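Local structure of fructose-bisphosphate aldolase (Plasmodium falciparum, 4TR9) at residues V30-I36 against A303-S307; G74-F78 against L334-E339; I79-F85 against N107-K113. The protein is a class I fructose-bisphosphate aldolase, an enzyme built on the TIM-barrel fold. Residues are numbered along the deposited sequence.

Interaction 1 (V30-I36 against A303-S307); sequences VQAGKGI and ALTFS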
loop_
_atom_site.group_PDB
_atom_site.type_symbol
_atom_site.label_atom_id
_atom_site.label_comp_id
_atom_site.label_asym_id
_atom_site.label_seq_id
_atom_site.Cartn_x
_atom_site.Cartn_y
_atom_site.Cartn_z
ATOM N N VAL A 30 -10.925 24.851 -18.088
ATOM C CA VAL A 30 -12.083 24.936 -17.209
ATOM C C VAL A 30 -12.439 26.393 -16.926
ATOM O O VAL A 30 -12.916 26.729 -15.841
ATOM C CB VAL A 30 -11.844 24.189 -15.879
ATOM C CG1 VAL A 30 -11.776 22.689 -16.121
ATOM C CG2 VAL A 30 -10.573 24.684 -15.205
ATOM N N GLN A 31 -12.203 27.250 -17.916
ATOM C CA GLN A 31 -12.524 28.671 -17.808
ATOM C C GLN A 31 -14.020 28.857 -17.571
ATOM O O GLN A 31 -14.823 28.010 -17.964
ATOM C CB GLN A 31 -12.077 29.418 -19.069
ATOM C CG GLN A 31 -11.982 30.931 -18.911
ATOM C CD GLN A 31 -11.415 31.616 -20.142
ATOM O OE1 GLN A 31 -11.252 30.997 -21.195
ATOM N NE2 GLN A 31 -11.106 32.902 -20.013
ATOM N N ALA A 32 -14.380 29.964 -16.926
ATOM C CA ALA A 32 -15.756 30.221 -16.507
ATOM C C ALA A 32 -16.764 30.094 -17.647
ATOM O O ALA A 32 -16.706 30.834 -18.629
ATOM C CB ALA A 32 -15.857 31.604 -15.875
ATOM N N GLY A 33 -17.682 29.143 -17.507
ATOM C CA GLY A 33 -18.754 28.960 -18.467
ATOM C C GLY A 33 -18.402 28.091 -19.658
ATOM O O GLY A 33 -19.257 27.804 -20.495
ATOM N N LYS A 34 -17.146 27.665 -19.742
ATOM C CA LYS A 34 -16.700 26.847 -20.862
ATOM C C LYS A 34 -16.502 25.390 -20.454
ATOM O O LYS A 34 -16.332 25.081 -19.275
ATOM C CB LYS A 34 -15.404 27.410 -21.451
ATOM C CG LYS A 34 -15.552 28.800 -22.053
ATOM C CD LYS A 34 -14.250 29.280 -22.674
ATOM C CE LYS A 34 -14.407 30.660 -23.290
ATOM N NZ LYS A 34 -13.137 31.144 -23.899
ATOM N N GLY A 35 -16.535 24.499 -21.441
ATOM C CA GLY A 35 -16.354 23.079 -21.205
ATOM C C GLY A 35 -15.543 22.423 -22.305
ATOM O O GLY A 35 -14.980 23.107 -23.161
ATOM N N ILE A 36 -15.486 21.095 -22.289
ATOM C CA ILE A 36 -14.701 20.352 -23.268
ATOM C C ILE A 36 -15.587 19.498 -24.171
ATOM O O ILE A 36 -16.492 18.810 -23.699
ATOM C CB ILE A 36 -13.656 19.449 -22.579
ATOM C CG1 ILE A 36 -12.728 20.285 -21.695
ATOM C CG2 ILE A 36 -12.849 18.671 -23.608
ATOM C CD1 ILE A 36 -11.650 19.478 -21.003
ATOM N N ALA A 303 -13.588 24.008 -10.536
ATOM C CA ALA A 303 -14.591 24.191 -11.578
ATOM C C ALA A 303 -15.208 22.848 -11.957
ATOM O O ALA A 303 -14.515 21.943 -12.417
ATOM C CB ALA A 303 -13.980 24.863 -12.797
ATOM N N LEU A 304 -16.514 22.721 -11.753
ATOM C CA LEU A 304 -17.217 21.489 -12.091
ATOM C C LEU A 304 -17.967 21.645 -13.408
ATOM O O LEU A 304 -19.162 21.947 -13.426
ATOM C CB LEU A 304 -18.179 21.090 -10.970
ATOM C CG LEU A 304 -17.521 20.849 -9.610
ATOM C CD1 LEU A 304 -18.514 20.275 -8.617
ATOM C CD2 LEU A 304 -16.324 19.931 -9.753
ATOM N N THR A 305 -17.251 21.441 -14.509
ATOM C CA THR A 305 -17.830 21.589 -15.837
ATOM C C THR A 305 -17.998 20.233 -16.519
ATOM O O THR A 305 -18.180 19.214 -15.851
ATOM C CB THR A 305 -16.974 22.520 -16.719
ATOM O OG1 THR A 305 -17.455 22.485 -18.068
ATOM C CG2 THR A 305 -15.512 22.097 -16.689
ATOM N N PHE A 306 -17.932 20.222 -17.846
ATOM C CA PHE A 306 -18.255 19.022 -18.611
ATOM C C PHE A 306 -17.202 18.654 -19.651
ATOM O O PHE A 306 -16.496 19.516 -20.177
ATOM C CB PHE A 306 -19.609 19.199 -19.306
ATOM C CG PHE A 306 -19.656 20.361 -20.263
ATOM C CD1 PHE A 306 -19.381 20.181 -21.610
ATOM C CD2 PHE A 306 -19.975 21.633 -19.815
ATOM C CE1 PHE A 306 -19.422 21.248 -22.490
ATOM C CE2 PHE A 306 -20.016 22.704 -20.691
ATOM C CZ PHE A 306 -19.742 22.511 -22.030
ATOM N N SER A 307 -17.106 17.359 -19.937
ATOM C CA SER A 307 -16.327 16.861 -21.064
ATOM C C SER A 307 -17.218 15.944 -21.888
ATOM O O SER A 307 -16.930 14.759 -22.056
ATOM C CB SER A 307 -15.076 16.119 -20.592
ATOM O OG SER A 307 -14.332 15.622 -21.693
#
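Thr305 by a hydrogen bond and Phe306 by its ring face hold the turn that leads into strand 35-39. The t rotamer of Thr305 (chi1 171°) sends OG1 to the carbonyl of Lys34, a hydrogen bond of 3.1 Å from Thr305 OG1 to Lys34 O, and sets CG2 3.8 Å from Val30 CG1. Phe306, in the p rotamer, swings its ring back under Gly35: Gly35 CA lies 3.7 Å from the ring centroid, over the ring face and 19° off the normal, a CH-pi contact. A beta carbon on Gly35 would collide with Phe306 CZ, so the absence of a side chain is what lets the ring come this close. Further contacts flank this pair. Val30 CB meets Ala303 CB at 3.8 Å, while Ile36 N donates to Phe306 O at 2.8 Å. Gly33, at positive phi, helps form the type II turn from Gln31 to Lys34, closed by Lys34 N to Gln31 O (2.9 Å). The segments thus join the first and last strands of the parallel barrel. Strand 274-277 flanks 303-307, with Val276 touching Thr305 and Ser307; strand 79-84 lies beyond Ile36, and outside the barrel Phe306 reaches Leu291 of helix 284-295 and Asn341 of helix 327-346.

Interaction 2 (G74-F78 against L334-E339); sequences GLGKF and LLQRAE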
loop_
_atom_site.group_PDB
_atom_site.type_symbol
_atom_site.label_atom_id
_atom_site.label_comp_id
_atom_site.label_asym_id
_atom_site.label_seq_id
_atom_site.Cartn_x
_atom_site.Cartn_y
_atom_site.Cartn_z
ATOM N N GLY A 74 -18.582 30.472 -33.495
ATOM C CA GLY A 74 -19.106 30.889 -32.208
ATOM C C GLY A 74 -19.086 29.787 -31.166
ATOM O O GLY A 74 -19.631 29.944 -30.073
ATOM N N LEU A 75 -18.451 28.669 -31.504
ATOM C CA LEU A 75 -18.379 27.524 -30.604
ATOM C C LEU A 75 -17.448 27.800 -29.426
ATOM O O LEU A 75 -17.595 27.212 -28.354
ATOM C CB LEU A 75 -17.910 26.278 -31.362
ATOM C CG LEU A 75 -17.934 24.958 -30.588
ATOM C CD1 LEU A 75 -19.361 24.575 -30.226
ATOM C CD2 LEU A 75 -17.259 23.850 -31.382
ATOM N N GLY A 76 -16.495 28.703 -29.632
ATOM C CA GLY A 76 -15.496 29.011 -28.623
ATOM C C GLY A 76 -16.046 29.697 -27.389
ATOM O O GLY A 76 -15.368 29.784 -26.365
ATOM N N LYS A 77 -17.278 30.188 -27.483
ATOM C CA LYS A 77 -17.916 30.858 -26.358
ATOM C C LYS A 77 -18.296 29.859 -25.270
ATOM O O LYS A 77 -18.341 30.201 -24.088
ATOM C CB LYS A 77 -19.154 31.628 -26.827
ATOM C CG LYS A 77 -19.806 32.477 -25.746
ATOM C CD LYS A 77 -20.998 33.251 -26.285
ATOM C CE LYS A 77 -21.634 34.107 -25.201
ATOM N NZ LYS A 77 -22.800 34.878 -25.711
ATOM N N PHE A 78 -18.555 28.618 -25.671
ATOM C CA PHE A 78 -18.996 27.593 -24.730
ATOM C C PHE A 78 -18.006 26.435 -24.621
ATOM O O PHE A 78 -18.056 25.654 -23.672
ATOM C CB PHE A 78 -20.370 27.059 -25.135
ATOM C CG PHE A 78 -21.357 28.134 -25.489
ATOM C CD1 PHE A 78 -21.834 29.001 -24.521
ATOM C CD2 PHE A 78 -21.811 28.274 -26.789
ATOM C CE1 PHE A 78 -22.742 29.991 -24.843
ATOM C CE2 PHE A 78 -22.720 29.261 -27.119
ATOM C CZ PHE A 78 -23.185 30.120 -26.144
ATOM N N LEU A 334 -25.764 22.200 -32.274
ATOM C CA LEU A 334 -24.549 22.062 -31.482
ATOM C C LEU A 334 -24.374 23.241 -30.531
ATOM O O LEU A 334 -23.961 23.069 -29.383
ATOM C CB LEU A 334 -23.329 21.943 -32.397
ATOM C CG LEU A 334 -21.967 21.886 -31.701
ATOM C CD1 LEU A 334 -21.873 20.658 -30.808
ATOM C CD2 LEU A 334 -20.839 21.902 -32.722
ATOM N N LEU A 335 -24.694 24.437 -31.015
ATOM C CA LEU A 335 -24.523 25.654 -30.230
ATOM C C LEU A 335 -25.511 25.745 -29.072
ATOM O O LEU A 335 -25.157 26.201 -27.986
ATOM C CB LEU A 335 -24.661 26.887 -31.125
ATOM C CG LEU A 335 -23.466 27.188 -32.029
ATOM C CD1 LEU A 335 -23.745 28.397 -32.909
ATOM C CD2 LEU A 335 -22.213 27.407 -31.195
ATOM N N GLN A 336 -26.748 25.314 -29.303
ATOM C CA GLN A 336 -27.768 25.390 -28.264
ATOM C C GLN A 336 -27.511 24.354 -27.172
ATOM O O GLN A 336 -27.891 24.555 -26.019
ATOM C CB GLN A 336 -29.170 25.204 -28.854
ATOM C CG GLN A 336 -29.478 23.800 -29.340
ATOM C CD GLN A 336 -30.943 23.612 -29.683
ATOM O OE1 GLN A 336 -31.742 24.541 -29.568
ATOM N NE2 GLN A 336 -31.303 22.406 -30.105
ATOM N N ARG A 337 -26.862 23.252 -27.533
ATOM C CA ARG A 337 -26.488 22.242 -26.550
ATOM C C ARG A 337 -25.256 22.698 -25.778
ATOM O O ARG A 337 -25.144 22.467 -24.574
ATOM C CB ARG A 337 -26.226 20.889 -27.216
ATOM C CG ARG A 337 -27.452 20.251 -27.853
ATOM C CD ARG A 337 -28.648 20.275 -26.915
ATOM N NE ARG A 337 -28.346 19.688 -25.614
ATOM C CZ ARG A 337 -29.180 19.701 -24.578
ATOM N NH1 ARG A 337 -28.822 19.147 -23.429
ATOM N NH2 ARG A 337 -30.371 20.273 -24.691
ATOM N N ALA A 338 -24.335 23.347 -26.483
ATOM C CA ALA A 338 -23.135 23.890 -25.861
ATOM C C ALA A 338 -23.496 24.996 -24.877
ATOM O O ALA A 338 -22.911 25.097 -23.800
ATOM C CB ALA A 338 -22.176 24.411 -26.919
ATOM N N GLU A 339 -24.465 25.823 -25.257
ATOM C CA GLU A 339 -24.933 26.906 -24.399
ATOM C C GLU A 339 -25.695 26.353 -23.202
ATOM O O GLU A 339 -25.642 26.913 -22.107
ATOM C CB GLU A 339 -25.818 27.874 -25.188
ATOM C CG GLU A 339 -26.257 29.100 -24.401
ATOM C CD GLU A 339 -27.148 30.024 -25.208
ATOM O OE1 GLU A 339 -27.697 29.577 -26.238
ATOM O OE2 GLU A 339 -27.299 31.200 -24.814
#
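Helix 327-346 presents one side to the loop that precedes strand 79-84, and the contact is made by apolar and van der Waals packing, without hydrogen bonds between the two segments. Leu334 comes first: its CD2 lies 3.9 Å from Leu75 CD1, and the same leucine also rests on Thr72 and on Val316 of helix 310-320. Leu335 follows with an extended m,t side chain whose CD2 reaches across to the loop backbone, 3.8 Å from Gly74 O and 3.9 Å from Leu75 CA; Leu335 CD2 also lies 4.1 Å from Leu75 CD1. One turn after Leu334, Ala338 faces the loop directly. Its small CB allows close approach, with Phe78 CB 3.7 Å from Ala338 CB and 3.5 Å from Ala338 O, and the CA atoms of the two residues only 5.7 Å apart. Glu339 completes the series through the aliphatic part of its side chain: Glu339 CB sits 3.8 Å from the centroid of the Phe78 ring, over its face, in a CH-pi contact. On the loop side, Phe78 N to Leu75 O (3.2 Å) makes a compact turn that offers Leu75 and Phe78 to the same helix, while Glu106 binds the amides of Gly74 and Gly76. The contact lies in the outer helical layer of the TIM barrel; here helix 327-346, near the C-terminal end of the chain, packs on the loop between helix 59-70 and strand 79-84.

Interaction 3 (I79-F85 against N107-K113); sequences ISGAILF and NIIPGIK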
loop_
_atom_site.group_PDB
_atom_site.type_symbol
_atom_site.label_atom_id
_atom_site.label_comp_id
_atom_site.label_asym_id
_atom_site.label_seq_id
_atom_site.Cartn_x
_atom_site.Cartn_y
_atom_site.Cartn_z
ATOM N N ILE A 79 -17.110 26.328 -25.596
ATOM C CA ILE A 79 -16.134 25.244 -25.613
ATOM C C ILE A 79 -14.708 25.768 -25.471
ATOM O O ILE A 79 -14.260 26.603 -26.257
ATOM C CB ILE A 79 -16.240 24.413 -26.904
ATOM C CG1 ILE A 79 -17.633 23.792 -27.020
ATOM C CG2 ILE A 79 -15.172 23.332 -26.933
ATOM C CD1 ILE A 79 -17.996 22.891 -25.859
ATOM N N SER A 80 -14.001 25.273 -24.459
ATOM C CA SER A 80 -12.628 25.691 -24.205
ATOM C C SER A 80 -11.638 24.786 -24.927
ATOM O O SER A 80 -10.580 25.232 -25.369
ATOM C CB SER A 80 -12.335 25.690 -22.704
ATOM O OG SER A 80 -12.435 24.381 -22.169
ATOM N N GLY A 81 -11.990 23.510 -25.040
ATOM C CA GLY A 81 -11.124 22.540 -25.678
ATOM C C GLY A 81 -11.888 21.403 -26.325
ATOM O O GLY A 81 -13.009 21.088 -25.928
ATOM N N ALA A 82 -11.275 20.787 -27.330
ATOM C CA ALA A 82 -11.884 19.659 -28.023
ATOM C C ALA A 82 -10.898 18.504 -28.140
ATOM O O ALA A 82 -9.788 18.670 -28.646
ATOM C CB ALA A 82 -12.375 20.083 -29.399
ATOM N N ILE A 83 -11.309 17.333 -27.664
ATOM C CA ILE A 83 -10.459 16.149 -27.704
ATOM C C ILE A 83 -10.582 15.453 -29.053
ATOM O O ILE A 83 -11.686 15.148 -29.501
ATOM C CB ILE A 83 -10.818 15.159 -26.583
ATOM C CG1 ILE A 83 -11.027 15.901 -25.261
ATOM C CG2 ILE A 83 -9.736 14.097 -26.448
ATOM C CD1 ILE A 83 -11.458 15.007 -24.121
ATOM N N LEU A 84 -9.446 15.203 -29.696
ATOM C CA LEU A 84 -9.443 14.602 -31.024
ATOM C C LEU A 84 -8.917 13.173 -31.006
ATOM O O LEU A 84 -8.199 12.773 -30.088
ATOM C CB LEU A 84 -8.598 15.434 -31.993
ATOM C CG LEU A 84 -8.718 16.958 -31.952
ATOM C CD1 LEU A 84 -7.872 17.586 -33.051
ATOM C CD2 LEU A 84 -10.163 17.391 -32.074
ATOM N N PHE A 85 -9.285 12.407 -32.026
ATOM C CA PHE A 85 -8.673 11.110 -32.272
ATOM C C PHE A 85 -7.394 11.348 -33.066
ATOM O O PHE A 85 -7.219 12.423 -33.645
ATOM C CB PHE A 85 -9.631 10.182 -33.023
ATOM C CG PHE A 85 -9.170 8.752 -33.091
ATOM C CD1 PHE A 85 -9.272 7.924 -31.985
ATOM C CD2 PHE A 85 -8.645 8.234 -34.264
ATOM C CE1 PHE A 85 -8.851 6.608 -32.044
ATOM C CE2 PHE A 85 -8.223 6.917 -34.330
ATOM C CZ PHE A 85 -8.327 6.104 -33.219
ATOM N N ASN A 107 -10.563 29.841 -30.698
ATOM C CA ASN A 107 -10.029 29.866 -29.336
ATOM C C ASN A 107 -10.202 28.522 -28.626
ATOM O O ASN A 107 -10.319 28.460 -27.403
ATOM C CB ASN A 107 -10.693 30.990 -28.529
ATOM C CG ASN A 107 -9.951 31.315 -27.243
ATOM O OD1 ASN A 107 -8.749 31.074 -27.126
ATOM N ND2 ASN A 107 -10.670 31.860 -26.267
ATOM N N ILE A 108 -10.218 27.444 -29.403
ATOM C CA ILE A 108 -10.409 26.109 -28.848
ATOM C C ILE A 108 -9.093 25.337 -28.794
ATOM O O ILE A 108 -8.396 25.205 -29.801
ATOM C CB ILE A 108 -11.441 25.304 -29.659
ATOM C CG1 ILE A 108 -12.784 26.036 -29.686
ATOM C CG2 ILE A 108 -11.611 23.910 -29.073
ATOM C CD1 ILE A 108 -13.866 25.305 -30.450
ATOM N N ILE A 109 -8.761 24.833 -27.610
ATOM C CA ILE A 109 -7.524 24.091 -27.403
ATOM C C ILE A 109 -7.646 22.647 -27.882
ATOM O O ILE A 109 -8.520 21.911 -27.427
ATOM C CB ILE A 109 -7.116 24.090 -25.919
ATOM C CG1 ILE A 109 -7.001 25.521 -25.394
ATOM C CG2 ILE A 109 -5.809 23.343 -25.725
ATOM C CD1 ILE A 109 -6.667 25.600 -23.921
ATOM N N PRO A 110 -6.764 22.239 -28.806
ATOM C CA PRO A 110 -6.745 20.870 -29.333
ATOM C C PRO A 110 -6.352 19.838 -28.278
ATOM O O PRO A 110 -5.385 20.038 -27.542
ATOM C CB PRO A 110 -5.692 20.934 -30.446
ATOM C CG PRO A 110 -5.570 22.386 -30.784
ATOM C CD PRO A 110 -5.792 23.104 -29.494
ATOM N N GLY A 111 -7.105 18.743 -28.212
ATOM C CA GLY A 111 -6.803 17.655 -27.300
ATOM C C GLY A 111 -6.673 16.348 -28.052
ATOM O O GLY A 111 -7.148 16.230 -29.181
ATOM N N ILE A 112 -6.037 15.360 -27.435
ATOM C CA ILE A 112 -5.783 14.096 -28.116
ATOM C C ILE A 112 -5.994 12.879 -27.212
ATOM O O ILE A 112 -5.546 12.846 -26.065
ATOM C CB ILE A 112 -4.348 14.066 -28.699
ATOM C CG1 ILE A 112 -4.073 12.736 -29.405
ATOM C CG2 ILE A 112 -3.312 14.342 -27.616
ATOM C CD1 ILE A 112 -4.960 12.486 -30.604
ATOM N N LYS A 113 -6.703 11.889 -27.742
ATOM C CA LYS A 113 -6.879 10.608 -27.071
ATOM C C LYS A 113 -5.633 9.752 -27.274
ATOM O O LYS A 113 -5.241 9.481 -28.408
ATOM C CB LYS A 113 -8.121 9.897 -27.610
ATOM C CG LYS A 113 -8.317 8.483 -27.106
ATOM C CD LYS A 113 -9.436 7.800 -27.876
ATOM C CE LYS A 113 -9.709 6.405 -27.347
ATOM N NZ LYS A 113 -10.238 6.447 -25.958
HETATM O O HOH W 1 -12.515 28.900 -26.195
HETATM O O HOH W 2 -10.018 27.751 -24.860
#
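Two neighbouring strands of the TIM barrel, 81-84 and 109-113, run parallel here, joined through helical connections in the beta-alpha-beta manner. Five backbone hydrogen bonds alternate between them. Ile109 N donates to Ser80 O (2.9 Å, nearly linear), Ala82 N to Ile109 O (3.0 Å), Gly111 N to Ala82 O (2.7 Å), Leu84 N to Gly111 O (2.6 Å) and Lys113 N to Leu84 O (2.9 Å). Alternate residues of each strand therefore supply both amide and carbonyl to this pairing, whereas Gly81 and Ile83 turn their backbone to Leu37 of strand 35-39, and Pro110 and Ile112 bond to Arg149 and Phe150. At the start, where the chain turns a corner at Ser80, two waters add to the bonding: one lies between Ile79 O (2.9 Å) and Asn107 O (2.5 Å), a second between Ser80 O (2.6 Å) and Asn107 O (2.7 Å). The hydroxyl of Ser80 finds its partners outside, at Leu29 O and Gly35 O. Gly81 and Gly111 bring the strands close on the side that carries Ile83 and Ile109; on the other, Ala82 CB meets Ile108 CG2 at 3.9 Å. Lys113 belongs to the 38D pocket and its ammonium is paired with Asp115, while along its aliphatic chain Lys113 CD lies 4.1 Å from Phe85 CD1, at the ring edge.

From the N terminus, the chain enters interaction 1 at 30-36, passes through 74-78 of interaction 2 and goes straight on into strand 79-84. Interaction 3 is the first to close, at 107-113, and its short loop lies wholly within those of the other two. Interaction 1 closes next, when 303-307 returns beside the first strand, and interaction 2 last, on helix 327-346, so these two long loops cross. Gly35 joins all three: its N probably bonds to Phe78 O and its O to Ser80 N, while Leu75 packs on Ile108. Together they tie strands 303-308, 35-39, 79-84 and 109-113 to one another and to helix 327-346.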